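Local coordinates for protein FAD dependent oxidoreductase (Chelativorans sp. BNC1, PDB 6PXS) that oxidises iminodiacetate with the help of a bound FAD cofactor, as a member of the DadA family of FAD-dependent oxidoreductases, at residues A[97-107]-A[138-146]; A[129-137]-A[240-251]. One frame throughout, in Å; residues are numbered along the deposited sequence.

Contact 1 and contact 2 lie with their centres about 12 Å apart and are built on one mixed sheet, in which strand 141-144 of contact 1 and strand 242-244 of contact 2 pair with the two sides of strand 90-93. Helix 97-111 and the 129-137 segment each pack against this sheet, and the contacts meet directly: Ile103 CD1 lies 3.7 Å from Met246 CG, and His143 CD2 is 3.6 Å from Leu131 CD1. The flavin is nearer to contact 2, where Tyr250 OH approaches FAD N5 at 3.5 Å. Contact 1 stays more remote, the side chain of Ile144 being about 10 Å from that of the FAD-binding Val44.

Contact 1 of 2, residues A[97-107]-A[138-146]; sequences RARLDTIEGRI and DLEAIHIPG
Helix 97-107 runs nearly along strand 141-144, the axes 9.5 Å apart at 20°, so that Leu100, Glu104 and Ile107 follow one another over the sheet. This is layer packing of a helix on a mixed sheet, and Ile142 is its centre. With CG1 anti to the carbonyl carbon (chi1 -59°) and the chain extended beyond it, Ile142 pushes CD1 up to the helix backbone, where it meets Glu104 CB at 3.5 Å, the two side chains crossing at about a right angle. Leu100 slides past it in the opposite direction, CD1 of Leu100 lying 3.8 Å from CD1 of Ile142, while its other branch, CD2, rests 3.8 Å from Glu140 CB. An alanine in place of Leu100 removes both branches and would probably leave a gap between Ile142 and the aliphatic part of Glu140. Two helical turns on from Leu100, Ile107 and Ile144 reach toward each other tip to tip, CG2 to CD1 at 4.0 Å. Beta-branched isoleucine suits a strand and still gives a long tip for the helix. Toward the start of the helix, Arg97 CD lies beside Glu140 OE1, but their charged groups stay apart, NE to OE2 5.2 Å. Glu140 has a long, weak ion pair with Arg122 of strand 121-123, and Glu104 a salt bridge with it. Apolar branches join helix to sheet, and charges are kept to the border.

Contact 2 of 2, residues A[129-137]-A[240-251]; sequences KRLFPPLRD and WPVVLPMNSYYM. With FAD (flavin-adenine dinucleotide), chain E.
Lys129 NZ donates to Leu135 O at 2.9 Å, nearly in line with the carbonyl, and so reaches the last residue of the type I beta turn Phe132 to Leu135, consistent with holding that turn against the end of helix 127-131. A second bond from NZ, to Pro133 O, is doubtfully short. The turn is closed by Leu135 N to Phe132 O, and its prolines suit a rigid bend. Across from it, Val243 and Met251 form an antiparallel hydrogen-bonded pair, one bond weak. Trp240 turns an edge to one face of the Phe132 ring, a tilted edge-to-face pair with planes at 57° and CE3 3.7 Å from Phe132 CE2. Over the opposite face, nearly central, sits Val243 CG2, a CH-pi contact 3.9 Å from the ring centroid. Trp240 is broad enough to take the turn as well: Pro133 CD lies over its six-membered ring, and Pro134 CD comes to CH2 at 3.6 Å. The 240-251 segment also carries Tyr250 of the FAD pocket, whereas this cluster packs away from the flavin. Unbranched Met251, extended past CG, makes a Met-aromatic contact with Phe132; its methyl CE lies obliquely beside Phe132 CE1 and touches Leu135 CD2 at 3.6 Å.

Contact 1 of 2, residues A[97-107]-A[138-146]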
# COMPACT_ATOMS: atom_id res chain seq x y z
N ARG A 97 8.80 -41.98 -5.71
CA ARG A 97 7.86 -42.89 -5.05
C ARG A 97 8.47 -43.51 -3.80
O ARG A 97 7.72 -43.95 -2.92
CB ARG A 97 7.42 -43.98 -6.03
CG ARG A 97 6.28 -44.84 -5.50
CD ARG A 97 5.67 -45.71 -6.59
NE ARG A 97 6.56 -46.78 -7.02
CZ ARG A 97 6.77 -47.90 -6.34
NH1 ARG A 97 7.59 -48.83 -6.82
NH2 ARG A 97 6.16 -48.11 -5.18
N ALA A 98 9.80 -43.57 -3.71
CA ALA A 98 10.43 -44.16 -2.53
C ALA A 98 10.07 -43.38 -1.27
O ALA A 98 9.60 -43.96 -0.28
CB ALA A 98 11.95 -44.20 -2.72
N ARG A 99 10.30 -42.07 -1.27
CA ARG A 99 9.97 -41.26 -0.10
C ARG A 99 8.47 -41.13 0.10
O ARG A 99 8.01 -40.98 1.23
CB ARG A 99 10.61 -39.88 -0.21
CG ARG A 99 10.32 -38.98 0.98
CD ARG A 99 11.11 -37.69 0.93
NE ARG A 99 10.78 -36.82 2.06
CZ ARG A 99 11.41 -35.69 2.35
NH1 ARG A 99 12.43 -35.28 1.60
NH2 ARG A 99 11.03 -34.96 3.39
N LEU A 100 7.70 -41.17 -0.99
CA LEU A 100 6.24 -41.12 -0.85
C LEU A 100 5.72 -42.36 -0.14
O LEU A 100 4.71 -42.28 0.57
CB LEU A 100 5.59 -40.98 -2.23
CG LEU A 100 4.10 -40.66 -2.25
CD1 LEU A 100 3.80 -39.36 -1.51
CD2 LEU A 100 3.59 -40.57 -3.68
N ASP A 101 6.39 -43.50 -0.30
CA ASP A 101 6.00 -44.70 0.44
C ASP A 101 6.36 -44.56 1.92
O ASP A 101 5.60 -44.99 2.79
CB ASP A 101 6.68 -45.93 -0.16
CG ASP A 101 6.34 -46.12 -1.62
OD1 ASP A 101 5.26 -45.67 -2.05
OD2 ASP A 101 7.16 -46.73 -2.35
N THR A 102 7.51 -43.95 2.21
CA THR A 102 7.89 -43.71 3.60
C THR A 102 6.90 -42.76 4.27
O THR A 102 6.50 -42.98 5.42
CB THR A 102 9.31 -43.15 3.67
OG1 THR A 102 10.24 -44.12 3.18
CG2 THR A 102 9.67 -42.78 5.11
N ILE A 103 6.50 -41.70 3.57
CA ILE A 103 5.55 -40.75 4.14
C ILE A 103 4.21 -41.44 4.37
O ILE A 103 3.57 -41.25 5.42
CB ILE A 103 5.41 -39.52 3.22
CG1 ILE A 103 6.72 -38.74 3.19
CG2 ILE A 103 4.26 -38.64 3.71
CD1 ILE A 103 6.82 -37.75 2.04
N GLU A 104 3.76 -42.25 3.41
CA GLU A 104 2.52 -43.00 3.60
C GLU A 104 2.59 -43.85 4.86
O GLU A 104 1.56 -44.05 5.53
CB GLU A 104 2.25 -43.88 2.38
CG GLU A 104 0.91 -44.60 2.41
CD GLU A 104 0.72 -45.53 1.22
OE1 GLU A 104 -0.37 -46.12 1.10
OE2 GLU A 104 1.66 -45.67 0.42
N GLY A 105 3.77 -44.35 5.21
CA GLY A 105 3.90 -45.12 6.44
C GLY A 105 3.70 -44.27 7.68
O GLY A 105 2.93 -44.63 8.57
N ARG A 106 4.40 -43.13 7.75
CA ARG A 106 4.24 -42.25 8.91
C ARG A 106 2.79 -41.84 9.08
O ARG A 106 2.27 -41.83 10.21
CB ARG A 106 5.13 -41.01 8.75
CG ARG A 106 6.60 -41.24 9.06
CD ARG A 106 7.27 -39.94 9.47
NE ARG A 106 7.04 -38.87 8.50
CZ ARG A 106 7.92 -38.47 7.59
NH1 ARG A 106 9.13 -39.03 7.50
NH2 ARG A 106 7.60 -37.49 6.75
N ILE A 107 2.11 -41.49 7.99
CA ILE A 107 0.73 -41.03 8.08
C ILE A 107 -0.17 -42.15 8.58
O ILE A 107 -0.98 -41.95 9.50
CB ILE A 107 0.25 -40.48 6.73
CG1 ILE A 107 1.08 -39.27 6.31
CG2 ILE A 107 -1.23 -40.13 6.80
CD1 ILE A 107 0.89 -38.86 4.87
N ASP A 138 1.28 -35.46 -13.55
CA ASP A 138 2.11 -36.63 -13.33
C ASP A 138 2.41 -36.88 -11.85
O ASP A 138 3.27 -37.70 -11.54
CB ASP A 138 3.43 -36.49 -14.09
CG ASP A 138 4.32 -35.42 -13.52
OD1 ASP A 138 3.85 -34.27 -13.36
OD2 ASP A 138 5.50 -35.72 -13.21
N LEU A 139 1.71 -36.20 -10.95
CA LEU A 139 2.03 -36.24 -9.53
C LEU A 139 1.15 -37.26 -8.82
O LEU A 139 -0.08 -37.16 -8.86
CB LEU A 139 1.85 -34.86 -8.89
CG LEU A 139 2.90 -33.81 -9.27
CD1 LEU A 139 2.45 -32.42 -8.85
CD2 LEU A 139 4.24 -34.14 -8.64
N GLU A 140 1.79 -38.25 -8.19
CA GLU A 140 1.11 -39.09 -7.22
C GLU A 140 1.00 -38.33 -5.89
O GLU A 140 1.78 -37.42 -5.61
CB GLU A 140 1.86 -40.40 -7.01
CG GLU A 140 2.16 -41.17 -8.28
CD GLU A 140 2.99 -42.42 -8.02
OE1 GLU A 140 3.02 -42.89 -6.86
OE2 GLU A 140 3.61 -42.94 -8.98
N ALA A 141 0.03 -38.72 -5.08
CA ALA A 141 -0.22 -38.01 -3.84
C ALA A 141 -0.94 -38.92 -2.86
O ALA A 141 -1.41 -40.00 -3.21
CB ALA A 141 -1.03 -36.73 -4.08
N ILE A 142 -1.01 -38.46 -1.61
CA ILE A 142 -1.74 -39.12 -0.54
C ILE A 142 -2.84 -38.17 -0.08
O ILE A 142 -2.55 -37.02 0.28
CB ILE A 142 -0.82 -39.51 0.63
CG1 ILE A 142 0.29 -40.44 0.14
CG2 ILE A 142 -1.62 -40.16 1.74
CD1 ILE A 142 1.39 -40.67 1.15
N HIS A 143 -4.08 -38.64 -0.10
CA HIS A 143 -5.24 -37.81 0.20
C HIS A 143 -5.62 -37.98 1.66
O HIS A 143 -5.90 -39.10 2.11
CB HIS A 143 -6.40 -38.17 -0.71
CG HIS A 143 -7.57 -37.24 -0.60
ND1 HIS A 143 -8.70 -37.56 0.12
CD2 HIS A 143 -7.78 -36.00 -1.11
CE1 HIS A 143 -9.56 -36.55 0.05
NE2 HIS A 143 -9.03 -35.60 -0.69
N ILE A 144 -5.64 -36.87 2.40
CA ILE A 144 -6.06 -36.86 3.80
C ILE A 144 -7.31 -36.00 3.91
O ILE A 144 -7.20 -34.77 4.07
CB ILE A 144 -4.95 -36.33 4.72
CG1 ILE A 144 -3.66 -37.14 4.53
CG2 ILE A 144 -5.40 -36.40 6.18
CD1 ILE A 144 -2.50 -36.62 5.35
N PRO A 145 -8.52 -36.57 3.84
CA PRO A 145 -9.73 -35.73 3.84
C PRO A 145 -9.84 -34.83 5.06
O PRO A 145 -10.57 -33.83 5.00
CB PRO A 145 -10.87 -36.76 3.80
CG PRO A 145 -10.25 -38.01 3.25
CD PRO A 145 -8.83 -38.01 3.72
N GLY A 146 -9.14 -35.14 6.16
CA GLY A 146 -9.28 -34.36 7.37
C GLY A 146 -8.51 -33.06 7.39
O GLY A 146 -8.79 -32.19 8.22

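Contact 2 of 2, residues A[129-137]-A[240-251]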
# COMPACT_ATOMS: atom_id res chain seq x y z
N LYS A 129 -4.38 -33.69 -9.45
CA LYS A 129 -4.70 -32.55 -10.30
C LYS A 129 -6.20 -32.39 -10.49
O LYS A 129 -6.66 -31.29 -10.81
CB LYS A 129 -4.02 -32.70 -11.66
CG LYS A 129 -4.25 -31.52 -12.60
CD LYS A 129 -3.53 -31.71 -13.93
CE LYS A 129 -3.85 -30.58 -14.90
NZ LYS A 129 -3.32 -29.27 -14.43
N ARG A 130 -6.98 -33.46 -10.29
CA ARG A 130 -8.43 -33.34 -10.39
C ARG A 130 -9.00 -32.53 -9.24
O ARG A 130 -10.07 -31.94 -9.37
CB ARG A 130 -9.06 -34.74 -10.43
CG ARG A 130 -10.56 -34.75 -10.69
CD ARG A 130 -11.13 -36.16 -10.62
NE ARG A 130 -10.97 -36.76 -9.29
CZ ARG A 130 -11.79 -36.56 -8.27
NH1 ARG A 130 -12.85 -35.77 -8.40
NH2 ARG A 130 -11.56 -37.15 -7.10
N LEU A 131 -8.30 -32.50 -8.11
CA LEU A 131 -8.72 -31.73 -6.95
C LEU A 131 -8.03 -30.37 -6.85
O LEU A 131 -8.61 -29.43 -6.31
CB LEU A 131 -8.44 -32.52 -5.66
CG LEU A 131 -9.21 -33.84 -5.52
CD1 LEU A 131 -8.62 -34.68 -4.41
CD2 LEU A 131 -10.69 -33.58 -5.27
N PHE A 132 -6.80 -30.26 -7.37
CA PHE A 132 -6.04 -29.01 -7.38
C PHE A 132 -5.57 -28.80 -8.81
O PHE A 132 -4.44 -29.15 -9.17
CB PHE A 132 -4.88 -29.07 -6.39
CG PHE A 132 -4.52 -27.73 -5.79
CD1 PHE A 132 -3.58 -26.92 -6.39
CD2 PHE A 132 -5.13 -27.30 -4.62
CE1 PHE A 132 -3.25 -25.69 -5.83
CE2 PHE A 132 -4.81 -26.08 -4.07
CZ PHE A 132 -3.87 -25.27 -4.67
N PRO A 133 -6.42 -28.22 -9.66
CA PRO A 133 -6.15 -28.19 -11.11
C PRO A 133 -4.74 -27.73 -11.45
O PRO A 133 -4.08 -28.36 -12.28
CB PRO A 133 -7.20 -27.21 -11.64
CG PRO A 133 -8.34 -27.35 -10.69
CD PRO A 133 -7.73 -27.62 -9.34
N PRO A 134 -4.24 -26.64 -10.86
CA PRO A 134 -2.93 -26.13 -11.30
C PRO A 134 -1.77 -27.10 -11.08
O PRO A 134 -0.67 -26.83 -11.58
CB PRO A 134 -2.75 -24.85 -10.48
CG PRO A 134 -3.71 -24.94 -9.37
CD PRO A 134 -4.87 -25.73 -9.88
N LEU A 135 -1.97 -28.21 -10.37
CA LEU A 135 -0.90 -29.17 -10.17
C LEU A 135 -0.53 -29.86 -11.48
O LEU A 135 -1.27 -29.83 -12.47
CB LEU A 135 -1.30 -30.22 -9.14
CG LEU A 135 -1.35 -29.79 -7.67
CD1 LEU A 135 -1.79 -30.96 -6.80
CD2 LEU A 135 0.00 -29.27 -7.20
N ARG A 136 0.64 -30.50 -11.48
CA ARG A 136 1.05 -31.30 -12.62
C ARG A 136 0.24 -32.59 -12.68
O ARG A 136 -0.14 -33.16 -11.66
CB ARG A 136 2.54 -31.63 -12.54
CG ARG A 136 3.46 -30.43 -12.33
CD ARG A 136 4.88 -30.74 -12.78
NE ARG A 136 5.35 -32.04 -12.29
CZ ARG A 136 6.04 -32.23 -11.17
NH1 ARG A 136 6.37 -31.21 -10.39
NH2 ARG A 136 6.41 -33.46 -10.83
N ASP A 137 -0.02 -33.06 -13.90
CA ASP A 137 -0.81 -34.27 -14.09
C ASP A 137 -0.04 -35.54 -13.76
O ASP A 137 -0.65 -36.61 -13.69
CB ASP A 137 -1.33 -34.34 -15.53
CG ASP A 137 -0.21 -34.28 -16.56
OD1 ASP A 137 0.66 -35.18 -16.56
OD2 ASP A 137 -0.21 -33.34 -17.38
N TRP A 240 -10.88 -26.47 -3.01
CA TRP A 240 -9.53 -26.96 -3.27
C TRP A 240 -8.87 -27.39 -1.96
O TRP A 240 -9.01 -26.71 -0.94
CB TRP A 240 -8.69 -25.89 -3.95
CG TRP A 240 -9.09 -25.62 -5.36
CD1 TRP A 240 -10.23 -26.05 -5.99
CD2 TRP A 240 -8.36 -24.87 -6.33
NE1 TRP A 240 -10.24 -25.61 -7.29
CE2 TRP A 240 -9.11 -24.88 -7.52
CE3 TRP A 240 -7.14 -24.18 -6.30
CZ2 TRP A 240 -8.68 -24.23 -8.68
CZ3 TRP A 240 -6.72 -23.54 -7.45
CH2 TRP A 240 -7.48 -23.57 -8.62
N PRO A 241 -8.15 -28.50 -1.95
CA PRO A 241 -7.52 -28.99 -0.72
C PRO A 241 -6.21 -28.27 -0.44
O PRO A 241 -5.77 -27.39 -1.18
CB PRO A 241 -7.30 -30.47 -1.01
CG PRO A 241 -7.04 -30.50 -2.48
CD PRO A 241 -7.91 -29.43 -3.07
N VAL A 242 -5.58 -28.67 0.66
CA VAL A 242 -4.23 -28.22 0.99
C VAL A 242 -3.23 -29.10 0.26
O VAL A 242 -3.51 -30.27 -0.05
CB VAL A 242 -4.01 -28.25 2.51
CG1 VAL A 242 -2.61 -27.79 2.87
CG2 VAL A 242 -5.05 -27.38 3.22
N VAL A 243 -2.05 -28.55 -0.02
CA VAL A 243 -0.98 -29.28 -0.70
C VAL A 243 0.26 -29.22 0.18
O VAL A 243 0.65 -28.14 0.64
CB VAL A 243 -0.70 -28.70 -2.10
CG1 VAL A 243 0.37 -29.52 -2.80
CG2 VAL A 243 -1.97 -28.66 -2.92
N LEU A 244 0.88 -30.38 0.40
CA LEU A 244 2.05 -30.51 1.26
C LEU A 244 3.13 -31.27 0.50
O LEU A 244 3.23 -32.50 0.59
CB LEU A 244 1.71 -31.23 2.56
CG LEU A 244 0.55 -30.65 3.37
CD1 LEU A 244 0.26 -31.51 4.59
CD2 LEU A 244 0.84 -29.22 3.78
N PRO A 245 3.97 -30.56 -0.28
CA PRO A 245 5.03 -31.24 -1.03
C PRO A 245 6.15 -31.80 -0.17
O PRO A 245 7.10 -32.38 -0.73
CB PRO A 245 5.54 -30.14 -1.97
CG PRO A 245 5.18 -28.87 -1.31
CD PRO A 245 3.91 -29.12 -0.57
N MET A 246 6.09 -31.64 1.15
CA MET A 246 7.08 -32.24 2.05
C MET A 246 8.49 -31.79 1.69
O MET A 246 9.43 -32.59 1.67
CB MET A 246 6.98 -33.77 2.03
CG MET A 246 5.61 -34.30 2.43
SD MET A 246 5.08 -33.74 4.06
CE MET A 246 6.46 -34.30 5.07
N ASN A 247 8.65 -30.50 1.41
CA ASN A 247 9.95 -29.92 1.10
C ASN A 247 10.12 -28.56 1.77
O ASN A 247 10.79 -27.68 1.22
CB ASN A 247 10.15 -29.80 -0.41
CG ASN A 247 9.16 -28.85 -1.04
OD1 ASN A 247 8.18 -28.44 -0.42
ND2 ASN A 247 9.40 -28.49 -2.30
N SER A 248 9.50 -28.37 2.93
CA SER A 248 9.47 -27.12 3.67
C SER A 248 8.54 -26.09 3.04
O SER A 248 8.35 -25.01 3.62
CB SER A 248 10.87 -26.49 3.82
OG SER A 248 11.33 -25.98 2.57
N TYR A 249 7.95 -26.39 1.89
CA TYR A 249 7.02 -25.49 1.22
C TYR A 249 5.64 -26.14 1.18
O TYR A 249 5.47 -27.31 1.52
CB TYR A 249 7.50 -25.16 -0.20
CG TYR A 249 8.84 -24.45 -0.23
CD1 TYR A 249 8.93 -23.09 0.04
CD2 TYR A 249 10.01 -25.14 -0.51
CE1 TYR A 249 10.15 -22.44 0.02
CE2 TYR A 249 11.24 -24.50 -0.54
CZ TYR A 249 11.30 -23.15 -0.27
OH TYR A 249 12.51 -22.50 -0.29
N TYR A 250 4.66 -25.36 0.76
CA TYR A 250 3.26 -25.77 0.78
C TYR A 250 2.44 -24.72 0.05
O TYR A 250 2.98 -23.72 -0.45
CB TYR A 250 2.77 -25.97 2.21
CG TYR A 250 3.01 -24.78 3.11
CD1 TYR A 250 2.10 -23.74 3.17
CD2 TYR A 250 4.16 -24.69 3.88
CE1 TYR A 250 2.31 -22.64 3.99
CE2 TYR A 250 4.39 -23.60 4.70
CZ TYR A 250 3.46 -22.58 4.75
OH TYR A 250 3.68 -21.49 5.57
N MET A 251 1.14 -24.94 -0.01
CA MET A 251 0.23 -23.95 -0.57
C MET A 251 -1.20 -24.39 -0.30
O MET A 251 -1.48 -25.58 -0.17
CB MET A 251 0.46 -23.76 -2.08
CG MET A 251 0.20 -25.00 -2.91
SD MET A 251 0.69 -24.76 -4.63
CE MET A 251 -0.10 -26.17 -5.39
PA FAD E . 2.46 -13.02 17.53
O1A FAD E . 3.60 -12.35 16.86
O2A FAD E . 1.27 -13.31 16.60
O5B FAD E . 1.97 -12.22 18.78
C5B FAD E . 2.85 -11.35 19.51
C4B FAD E . 2.12 -10.07 19.81
O4B FAD E . 2.63 -9.49 21.04
C3B FAD E . 2.25 -8.98 18.74
O3B FAD E . 1.01 -8.31 18.55
C2B FAD E . 3.31 -8.05 19.34
O2B FAD E . 3.20 -6.72 18.86
C1B FAD E . 2.95 -8.14 20.82
N9A FAD E . 4.03 -7.76 21.73
C8A FAD E . 5.29 -8.30 21.79
N7A FAD E . 6.05 -7.75 22.71
C5A FAD E . 5.24 -6.79 23.29
C6A FAD E . 5.45 -5.87 24.33
N6A FAD E . 6.60 -5.75 25.00
N1A FAD E . 4.42 -5.05 24.66
C2A FAD E . 3.27 -5.15 23.99
N3A FAD E . 2.96 -5.99 23.00
C4A FAD E . 3.99 -6.78 22.69
N1 FAD E . 1.33 -21.92 11.90
C2 FAD E . 0.51 -22.95 11.56
O2 FAD E . -0.02 -23.67 12.41
N3 FAD E . 0.24 -23.21 10.22
C4 FAD E . 0.74 -22.50 9.15
O4 FAD E . 0.43 -22.82 8.00
C4X FAD E . 1.62 -21.41 9.52
N5 FAD E . 2.14 -20.69 8.57
C5X FAD E . 2.98 -19.65 8.92
C6 FAD E . 3.55 -18.87 7.91
C7 FAD E . 4.39 -17.81 8.21
C7M FAD E . 4.98 -16.99 7.09
C8 FAD E . 4.69 -17.52 9.55
C8M FAD E . 5.60 -16.37 9.91
C9 FAD E . 4.12 -18.29 10.56
C9A FAD E . 3.28 -19.35 10.26
N10 FAD E . 2.69 -20.15 11.26
C10 FAD E . 1.86 -21.19 10.92
C1' FAD E . 2.97 -19.90 12.68
C2' FAD E . 2.02 -18.89 13.32
O2' FAD E . 1.74 -17.83 12.41
C3' FAD E . 2.67 -18.31 14.58
O3' FAD E . 3.31 -19.36 15.29
C4' FAD E . 1.70 -17.61 15.53
O4' FAD E . 1.03 -16.57 14.82
C5' FAD E . 2.42 -17.05 16.73
O5' FAD E . 1.49 -16.31 17.55
P FAD E . 1.97 -15.49 18.80
O1P FAD E . 2.84 -16.40 19.68
O2P FAD E . 0.84 -14.82 19.50
O3P FAD E . 2.93 -14.41 18.15